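Local atomic coordinates of periplasmic oligopeptide-binding protein (Burkholderia pseudomallei, PDB entry 3ZS6), a protein that probably binds short peptides in the periplasm and delivers them to an ABC transport system for uptake into the cell. Residues Y235-G240 with S476-V481; P50-A55 with F66-D71; A283-R288 with R329-A334. All coordinates share one frame; numbering follows the deposited sequence.

Contact 1. Residues Y235-G240 with S476-V481; sequences YSIPAG and SADRLV
Ile237 and Asp478 meet where the loop 235-240 crosses the end of strand 470-480; the touching parts, 235-237 and 478-480, run 101° apart. The side chain of Ile237 spreads over two neighbours. Its CG1 sits between the backbone N and the carbonyl carbon (chi1 48°), which puts that branch beside Asp478 CB, and CD1 rests on the same CB at 3.9 Å; CG2, anti to the carbonyl carbon, is on the side of Leu480 and packs against its CG at 4.1 Å. Beside it the backbones come close, with Ser236 CA 3.3 Å from Asp478 O in a CA-H...O contact. A water ties the same places together, accepting from Ser236 OG (2.7 Å) and donating to Asp478 O and Ser476 O. Arg479 NE and NH2 each reach Tyr235 O at 3.2 Å, but both bonds are weak; the guanidinium is held more firmly by a salt bridge from NH2 to Asp495. In the next shell, Asp478 N donates to Ser476 OG (3.2 Å), an ST turn, and Thr234 OG1 bonds both Ser236 O and Leu480 N. Ile237 and Leu480 lean on helix 242-249, Leu480 also on helix 219-227, and strand 253-258 pairs alongside.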
loop_
_atom_site.group_PDB
_atom_site.type_symbol
_atom_site.label_atom_id
_atom_site.label_comp_id
_atom_site.label_asym_id
_atom_site.label_seq_id
_atom_site.Cartn_x
_atom_site.Cartn_y
_atom_site.Cartn_z
ATOM N N TYR A 235 -7.181 -13.224 -3.638
ATOM C CA TYR A 235 -6.875 -11.909 -3.099
ATOM C C TYR A 235 -7.698 -11.641 -1.836
ATOM O O TYR A 235 -7.162 -11.253 -0.793
ATOM C CB TYR A 235 -7.151 -10.840 -4.151
ATOM C CG TYR A 235 -7.123 -9.435 -3.600
ATOM C CD1 TYR A 235 -5.942 -8.886 -3.112
ATOM C CD2 TYR A 235 -8.278 -8.657 -3.570
ATOM C CE1 TYR A 235 -5.908 -7.598 -2.602
ATOM C CE2 TYR A 235 -8.254 -7.363 -3.072
ATOM C CZ TYR A 235 -7.069 -6.840 -2.590
ATOM O OH TYR A 235 -7.048 -5.561 -2.088
ATOM N N SER A 236 -9.002 -11.876 -1.926
ATOM C CA SER A 236 -9.916 -11.656 -0.811
ATOM C C SER A 236 -11.082 -12.644 -0.887
ATOM O O SER A 236 -10.929 -13.756 -1.378
ATOM C CB SER A 236 -10.431 -10.214 -0.844
ATOM O OG SER A 236 -11.357 -9.964 0.194
ATOM N N ILE A 237 -12.246 -12.233 -0.400
ATOM C CA ILE A 237 -13.480 -12.985 -0.634
ATOM C C ILE A 237 -14.579 -12.009 -1.066
ATOM O O ILE A 237 -14.490 -10.822 -0.773
ATOM C CB ILE A 237 -13.948 -13.733 0.628
ATOM C CG1 ILE A 237 -13.932 -12.803 1.842
ATOM C CG2 ILE A 237 -13.068 -14.961 0.890
ATOM C CD1 ILE A 237 -14.720 -13.344 3.015
ATOM N N PRO A 238 -15.617 -12.504 -1.758
ATOM C CA PRO A 238 -16.699 -11.601 -2.184
ATOM C C PRO A 238 -17.406 -10.951 -1.001
ATOM O O PRO A 238 -17.606 -11.589 0.030
ATOM C CB PRO A 238 -17.679 -12.530 -2.915
ATOM C CG PRO A 238 -16.881 -13.757 -3.265
ATOM C CD PRO A 238 -15.849 -13.896 -2.180
ATOM N N ALA A 239 -17.794 -9.692 -1.158
ATOM C CA ALA A 239 -18.590 -9.007 -0.145
ATOM C C ALA A 239 -19.876 -9.778 0.135
ATOM O O ALA A 239 -20.494 -10.315 -0.784
ATOM C CB ALA A 239 -18.910 -7.586 -0.593
ATOM N N GLY A 240 -20.270 -9.823 1.407
ATOM C CA GLY A 240 -21.479 -10.509 1.831
ATOM C C GLY A 240 -21.405 -12.026 1.809
ATOM O O GLY A 240 -22.391 -12.704 2.102
ATOM N N SER A 476 -10.344 -5.988 5.954
ATOM C CA SER A 476 -10.292 -7.357 6.454
ATOM C C SER A 476 -9.297 -8.160 5.612
ATOM O O SER A 476 -9.251 -8.009 4.394
ATOM C CB SER A 476 -11.679 -7.990 6.375
ATOM O OG SER A 476 -11.607 -9.402 6.446
ATOM N N ALA A 477 -8.507 -9.009 6.269
ATOM C CA ALA A 477 -7.475 -9.808 5.607
ATOM C C ALA A 477 -8.020 -11.125 5.041
ATOM O O ALA A 477 -7.275 -11.917 4.445
ATOM C CB ALA A 477 -6.339 -10.102 6.593
ATOM N N ASP A 478 -9.312 -11.355 5.249
ATOM C CA ASP A 478 -9.969 -12.596 4.854
ATOM C C ASP A 478 -9.706 -12.969 3.403
ATOM O O ASP A 478 -9.965 -12.184 2.490
ATOM C CB ASP A 478 -11.483 -12.500 5.083
ATOM C CG ASP A 478 -11.853 -12.457 6.558
ATOM O OD1 ASP A 478 -10.961 -12.224 7.396
ATOM O OD2 ASP A 478 -13.048 -12.634 6.871
ATOM N N ARG A 479 -9.198 -14.181 3.204
ATOM C CA ARG A 479 -8.995 -14.726 1.869
ATOM C C ARG A 479 -8.985 -16.255 1.938
ATOM O O ARG A 479 -8.902 -16.832 3.030
ATOM C CB ARG A 479 -7.692 -14.196 1.248
ATOM C CG ARG A 479 -6.402 -14.680 1.924
ATOM C CD ARG A 479 -5.195 -14.594 0.967
ATOM N NE ARG A 479 -5.029 -13.251 0.408
ATOM C CZ ARG A 479 -4.291 -12.293 0.967
ATOM N NH1 ARG A 479 -3.643 -12.518 2.108
ATOM N NH2 ARG A 479 -4.210 -11.100 0.390
ATOM N N LEU A 480 -9.097 -16.901 0.778
ATOM C CA LEU A 480 -9.062 -18.360 0.702
ATOM C C LEU A 480 -7.685 -18.824 0.252
ATOM O O LEU A 480 -7.158 -18.347 -0.752
ATOM C CB LEU A 480 -10.134 -18.883 -0.263
ATOM C CG LEU A 480 -11.589 -18.741 0.207
ATOM C CD1 LEU A 480 -12.575 -18.824 -0.960
ATOM C CD2 LEU A 480 -11.923 -19.791 1.274
ATOM N N VAL A 481 -7.105 -19.747 1.013
ATOM C CA VAL A 481 -5.824 -20.353 0.673
ATOM C C VAL A 481 -5.969 -21.858 0.908
ATOM O O VAL A 481 -6.387 -22.288 1.983
ATOM C CB VAL A 481 -4.672 -19.789 1.522
ATOM C CG1 VAL A 481 -3.358 -20.493 1.190
ATOM C CG2 VAL A 481 -4.537 -18.263 1.319
HETATM O O HOH W 1 -10.034 -9.724 2.495
#

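Contact 2. Residues P50-A55 with F66-D71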
loop_
_atom_site.group_PDB
_atom_site.type_symbol
_atom_site.label_atom_id
_atom_site.label_comp_id
_atom_site.label_asym_id
_atom_site.label_seq_id
_atom_site.Cartn_x
_atom_site.Cartn_y
_atom_site.Cartn_z
ATOM N N PRO A 50 16.832 -10.969 7.127
ATOM C CA PRO A 50 17.906 -10.659 6.170
ATOM C C PRO A 50 17.507 -10.893 4.716
ATOM O O PRO A 50 16.937 -11.939 4.394
ATOM C CB PRO A 50 19.024 -11.637 6.562
ATOM C CG PRO A 50 18.795 -11.894 8.026
ATOM C CD PRO A 50 17.285 -11.888 8.189
ATOM N N GLY A 51 17.787 -9.913 3.861
ATOM C CA GLY A 51 17.639 -10.062 2.420
ATOM C C GLY A 51 19.028 -10.161 1.802
ATOM O O GLY A 51 19.771 -11.109 2.076
ATOM N N VAL A 52 19.393 -9.173 0.988
ATOM C CA VAL A 52 20.765 -9.079 0.484
ATOM C C VAL A 52 21.711 -8.763 1.641
ATOM O O VAL A 52 22.854 -9.245 1.680
ATOM C CB VAL A 52 20.903 -8.008 -0.633
ATOM C CG1 VAL A 52 22.349 -7.923 -1.114
ATOM C CG2 VAL A 52 19.940 -8.312 -1.815
ATOM N N ALA A 53 21.225 -7.968 2.594
ATOM C CA ALA A 53 21.981 -7.681 3.807
ATOM C C ALA A 53 21.872 -8.857 4.782
ATOM O O ALA A 53 20.774 -9.282 5.136
ATOM C CB ALA A 53 21.487 -6.381 4.464
ATOM N N GLN A 54 23.012 -9.385 5.214
ATOM C CA GLN A 54 22.992 -10.476 6.178
ATOM C C GLN A 54 22.860 -9.925 7.600
ATOM O O GLN A 54 22.457 -10.638 8.518
ATOM C CB GLN A 54 24.229 -11.370 6.035
ATOM C CG GLN A 54 25.551 -10.665 6.266
ATOM C CD GLN A 54 26.737 -11.607 6.174
ATOM O OE1 GLN A 54 26.848 -12.400 5.235
ATOM N NE2 GLN A 54 27.627 -11.534 7.160
ATOM N N ALA A 55 23.174 -8.645 7.772
ATOM C CA ALA A 55 23.118 -8.019 9.088
ATOM C C ALA A 55 23.061 -6.502 8.977
ATOM O O ALA A 55 23.440 -5.930 7.957
ATOM C CB ALA A 55 24.325 -8.449 9.937
ATOM N N PHE A 66 24.550 -1.554 6.822
ATOM C CA PHE A 66 24.083 -2.843 6.318
ATOM C C PHE A 66 25.269 -3.630 5.774
ATOM O O PHE A 66 26.013 -3.146 4.916
ATOM C CB PHE A 66 23.026 -2.662 5.210
ATOM C CG PHE A 66 21.728 -2.056 5.692
ATOM C CD1 PHE A 66 21.580 -0.679 5.776
ATOM C CD2 PHE A 66 20.664 -2.861 6.059
ATOM C CE1 PHE A 66 20.390 -0.116 6.210
ATOM C CE2 PHE A 66 19.468 -2.306 6.499
ATOM C CZ PHE A 66 19.333 -0.929 6.576
ATOM N N LYS A 67 25.455 -4.838 6.284
ATOM C CA LYS A 67 26.512 -5.711 5.790
ATOM C C LYS A 67 25.905 -6.695 4.814
ATOM O O LYS A 67 25.054 -7.506 5.183
ATOM C CB LYS A 67 27.198 -6.452 6.942
ATOM C CG LYS A 67 28.180 -5.604 7.729
ATOM C CD LYS A 67 29.336 -5.106 6.856
ATOM C CE LYS A 67 30.251 -6.239 6.396
ATOM N NZ LYS A 67 29.596 -7.154 5.410
ATOM N N LEU A 68 26.328 -6.609 3.559
ATOM C CA LEU A 68 25.770 -7.468 2.521
ATOM C C LEU A 68 26.453 -8.837 2.503
ATOM O O LEU A 68 27.647 -8.958 2.796
ATOM C CB LEU A 68 25.889 -6.805 1.149
ATOM C CG LEU A 68 25.449 -5.348 1.021
ATOM C CD1 LEU A 68 25.450 -4.946 -0.443
ATOM C CD2 LEU A 68 24.066 -5.117 1.650
ATOM N N ARG A 69 25.690 -9.872 2.174
ATOM C CA ARG A 69 26.287 -11.179 1.939
ATOM C C ARG A 69 27.070 -11.078 0.638
ATOM O O ARG A 69 26.818 -10.190 -0.184
ATOM C CB ARG A 69 25.216 -12.269 1.851
ATOM C CG ARG A 69 24.342 -12.188 0.615
ATOM C CD ARG A 69 23.161 -13.151 0.703
ATOM N NE ARG A 69 22.212 -12.751 1.738
ATOM C CZ ARG A 69 22.177 -13.253 2.967
ATOM N NH1 ARG A 69 23.045 -14.196 3.346
ATOM N NH2 ARG A 69 21.272 -12.805 3.825
ATOM N N ARG A 70 28.022 -11.979 0.451
ATOM C CA ARG A 70 28.933 -11.889 -0.678
ATOM C C ARG A 70 28.453 -12.694 -1.878
ATOM O O ARG A 70 29.038 -12.622 -2.951
ATOM C CB ARG A 70 30.333 -12.369 -0.254
ATOM C CG ARG A 70 30.912 -11.596 0.929
ATOM C CD ARG A 70 32.177 -12.247 1.475
ATOM N NE ARG A 70 33.382 -11.482 1.158
ATOM C CZ ARG A 70 34.169 -11.723 0.112
ATOM N NH1 ARG A 70 33.879 -12.708 -0.729
ATOM N NH2 ARG A 70 35.247 -10.980 -0.094
ATOM N N ASP A 71 27.392 -13.470 -1.707
ATOM C CA ASP A 71 26.986 -14.367 -2.784
ATOM C C ASP A 71 25.624 -14.033 -3.398
ATOM O O ASP A 71 25.007 -14.874 -4.043
ATOM C CB ASP A 71 27.052 -15.832 -2.328
ATOM C CG ASP A 71 26.113 -16.128 -1.180
ATOM O OD1 ASP A 71 25.616 -15.169 -0.552
ATOM O OD2 ASP A 71 25.861 -17.321 -0.912
#
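Arg69 bends back to Gly51 and grips its O side-on, with NE at 3.0 Å and NH2 at 2.9 Å from that oxygen, which lies only 6° out of the guanidinium plane. The bend at chi3 (68°) brings NE round to the carbonyl. Pro50 CB sits at the edge of the group, near NH2, and Gln54 CB lies over one face. Arg69 is held at its backbone too, where its N donates to Val52 O at 2.9 Å. Gln54, its CG between the backbone N and the carbonyl carbon (chi1 61°), crosses the arginine obliquely; its OE1 lies 3.6 Å from Arg69 CA. Its own N donates to Lys67 O at 2.8 Å, and Ala55 N makes a weak second bond to the same oxygen. Two residues thus face one, a classic beta bulge, completed by the bond from Lys67 N to Ala55 O (2.8 Å). The Lys67 side chain shares a sheet face with Ala55, and its NZ ends on Tyr132 O. Trp201 makes a cation-pi contact with Arg69. The contact belongs to the beta hairpin of strands 48-60 and 63-68 within an antiparallel sheet, flanked by strand 40-42 beyond 48-60 and by strand 133-137 beyond 63-68.

Contact 3. Residues A283-R288 with R329-A334; sequences AMVLDR and RRVDYA
Arg288 and Arg330 bring two like charges together, NH1 to NH1 at 4.0 Å, with their guanidinium planes turned 48° apart. Both groups are directed at carbonyls around the end of helix 276-285. Arg288 grips Ala283 O end-on with NH1 and NH2, the NH2 bond being 2.8 Å long, and the oxygen lies close to the guanidinium plane. Its NE turns to Pro471 O on strand 470-480. Arg330 reaches across from helix 327-340. Its NH1 lies 3.0 Å from Met284 O in a nearly straight hydrogen bond, though the position of that oxygen is less certain, and makes a weak bond of 3.2 Å to Leu286 O.

Beside this polar cluster the two helices pack through apolar groups. Met284 CG, placed between the backbone N and the carbonyl carbon (chi1 71°), lies 3.5 Å from Ala334 CB. Farther out the chain bends, and CE comes to 3.6 Å from Tyr333 CD1; with SD beside the ring, obliquely, this is a Met-aromatic contact. Trp325 meets the same tyrosine edge-to-face. Val285 CG2 touches the same methyl, 3.6 Å from Ala334 CB, and also meets Val331 CG2.

Asp287, the N-cap of helix 288-296, bonds Ile290 N through OD1, which lies 5.4 Å from Arg330 NH2. The carbonyls at the helix end, which carry the negative side of its dipole, and this nearby carboxylate would be expected to offset the repulsion between the two arginines, so that both can probably remain charged in a largely buried setting.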
loop_
_atom_site.group_PDB
_atom_site.type_symbol
_atom_site.label_atom_id
_atom_site.label_comp_id
_atom_site.label_asym_id
_atom_site.label_seq_id
_atom_site.Cartn_x
_atom_site.Cartn_y
_atom_site.Cartn_z
ATOM N N ALA A 283 -18.795 13.165 4.996
ATOM C CA ALA A 283 -18.268 12.127 5.877
ATOM C C ALA A 283 -19.244 11.697 6.971
ATOM O O ALA A 283 -19.388 10.507 7.253
ATOM C CB ALA A 283 -16.951 12.580 6.502
ATOM N N MET A 284 -19.905 12.663 7.594
ATOM C CA MET A 284 -20.652 12.384 8.815
ATOM C C MET A 284 -21.999 11.718 8.562
ATOM O O MET A 284 -22.591 11.147 9.470
ATOM C CB MET A 284 -20.833 13.661 9.651
ATOM C CG MET A 284 -21.790 14.672 9.066
ATOM S SD MET A 284 -21.784 16.219 10.003
ATOM C CE MET A 284 -22.020 15.622 11.673
ATOM N N VAL A 285 -22.480 11.777 7.328
ATOM C CA VAL A 285 -23.774 11.178 7.011
ATOM C C VAL A 285 -23.717 9.666 6.697
ATOM O O VAL A 285 -24.712 8.954 6.864
ATOM C CB VAL A 285 -24.459 11.956 5.872
ATOM C CG1 VAL A 285 -25.441 11.087 5.135
ATOM C CG2 VAL A 285 -25.138 13.218 6.435
ATOM N N LEU A 286 -22.557 9.175 6.262
ATOM C CA LEU A 286 -22.411 7.758 5.922
ATOM C C LEU A 286 -22.467 6.851 7.157
ATOM O O LEU A 286 -21.726 7.045 8.118
ATOM C CB LEU A 286 -21.100 7.505 5.166
ATOM C CG LEU A 286 -20.799 8.299 3.895
ATOM C CD1 LEU A 286 -19.340 8.083 3.486
ATOM C CD2 LEU A 286 -21.747 7.934 2.753
ATOM N N ASP A 287 -23.338 5.848 7.113
ATOM C CA ASP A 287 -23.496 4.907 8.220
ATOM C C ASP A 287 -22.541 3.720 8.039
ATOM O O ASP A 287 -22.854 2.765 7.320
ATOM C CB ASP A 287 -24.946 4.423 8.272
ATOM C CG ASP A 287 -25.298 3.756 9.588
ATOM O OD1 ASP A 287 -24.407 3.133 10.205
ATOM O OD2 ASP A 287 -26.478 3.853 9.997
ATOM N N ARG A 288 -21.382 3.790 8.692
ATOM C CA ARG A 288 -20.333 2.786 8.529
ATOM C C ARG A 288 -20.671 1.488 9.264
ATOM O O ARG A 288 -20.089 0.432 8.994
ATOM C CB ARG A 288 -18.992 3.339 9.016
ATOM C CG ARG A 288 -18.517 4.594 8.268
ATOM C CD ARG A 288 -17.492 5.361 9.107
ATOM N NE ARG A 288 -17.009 6.554 8.426
ATOM C CZ ARG A 288 -17.753 7.637 8.203
ATOM N NH1 ARG A 288 -19.030 7.666 8.593
ATOM N NH2 ARG A 288 -17.229 8.684 7.567
ATOM N N ARG A 329 -29.594 13.532 14.038
ATOM C CA ARG A 329 -28.734 14.637 14.453
ATOM C C ARG A 329 -27.530 14.783 13.517
ATOM O O ARG A 329 -27.124 15.898 13.180
ATOM C CB ARG A 329 -28.270 14.407 15.895
ATOM C CG ARG A 329 -27.332 15.461 16.463
ATOM C CD ARG A 329 -27.275 15.318 17.972
ATOM N NE ARG A 329 -26.018 15.764 18.565
ATOM C CZ ARG A 329 -25.584 15.360 19.756
ATOM N NH1 ARG A 329 -26.303 14.500 20.470
ATOM N NH2 ARG A 329 -24.430 15.807 20.232
ATOM N N ARG A 330 -26.958 13.656 13.102
ATOM C CA ARG A 330 -25.860 13.681 12.140
ATOM C C ARG A 330 -26.279 14.406 10.878
ATOM O O ARG A 330 -25.573 15.285 10.391
ATOM C CB ARG A 330 -25.433 12.264 11.766
ATOM C CG ARG A 330 -24.545 11.583 12.767
ATOM C CD ARG A 330 -23.579 10.700 12.006
ATOM N NE ARG A 330 -23.302 9.464 12.710
ATOM C CZ ARG A 330 -22.665 8.438 12.166
ATOM N NH1 ARG A 330 -22.244 8.507 10.907
ATOM N NH2 ARG A 330 -22.454 7.346 12.884
ATOM N N VAL A 331 -27.441 14.024 10.356
ATOM C CA VAL A 331 -27.942 14.568 9.101
ATOM C C VAL A 331 -28.266 16.063 9.195
ATOM O O VAL A 331 -27.903 16.844 8.311
ATOM C CB VAL A 331 -29.183 13.786 8.625
ATOM C CG1 VAL A 331 -29.894 14.540 7.514
ATOM C CG2 VAL A 331 -28.781 12.378 8.174
ATOM N N ASP A 332 -28.953 16.456 10.263
ATOM C CA ASP A 332 -29.250 17.874 10.499
ATOM C C ASP A 332 -27.979 18.717 10.531
ATOM O O ASP A 332 -27.880 19.752 9.870
ATOM C CB ASP A 332 -30.005 18.051 11.820
ATOM C CG ASP A 332 -31.452 17.618 11.730
ATOM O OD1 ASP A 332 -32.061 17.808 10.655
ATOM O OD2 ASP A 332 -31.980 17.091 12.735
ATOM N N TYR A 333 -27.007 18.280 11.318
ATOM C CA TYR A 333 -25.747 18.999 11.420
ATOM C C TYR A 333 -25.090 19.095 10.041
ATOM O O TYR A 333 -24.601 20.152 9.648
ATOM C CB TYR A 333 -24.833 18.300 12.426
ATOM C CG TYR A 333 -23.618 19.099 12.845
ATOM C CD1 TYR A 333 -22.486 19.144 12.042
ATOM C CD2 TYR A 333 -23.599 19.797 14.051
ATOM C CE1 TYR A 333 -21.374 19.864 12.416
ATOM C CE2 TYR A 333 -22.487 20.526 14.436
ATOM C CZ TYR A 333 -21.376 20.555 13.612
ATOM O OH TYR A 333 -20.256 21.267 13.976
ATOM N N ALA A 334 -25.095 17.994 9.293
ATOM C CA ALA A 334 -24.424 17.964 7.991
ATOM C C ALA A 334 -25.115 18.862 6.961
ATOM O O ALA A 334 -24.453 19.577 6.198
ATOM C CB ALA A 334 -24.309 16.514 7.469
#

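In the fold
Contacts 1 and 3 are joined by strand 470-480: its end takes part in the crossing at 476-481, while its beginning meets Ala283, Leu286 and Arg288. Even so, their centres are 29 Å apart and their nearest atoms about 12 Å. In sequence, both segments of contact 3 fall between those of contact 1, whereas contact 2 is a local hairpin completed earlier. Contact 2 lies 35 Å from contact 1 and 53 Å from contact 3, centre to centre, and it and contact 3 are on opposite sides of the chain's centre, probably in different lobes. The side chain of Pro50 is about 4 Å from a bound glycerol, probably from the crystallisation liquor.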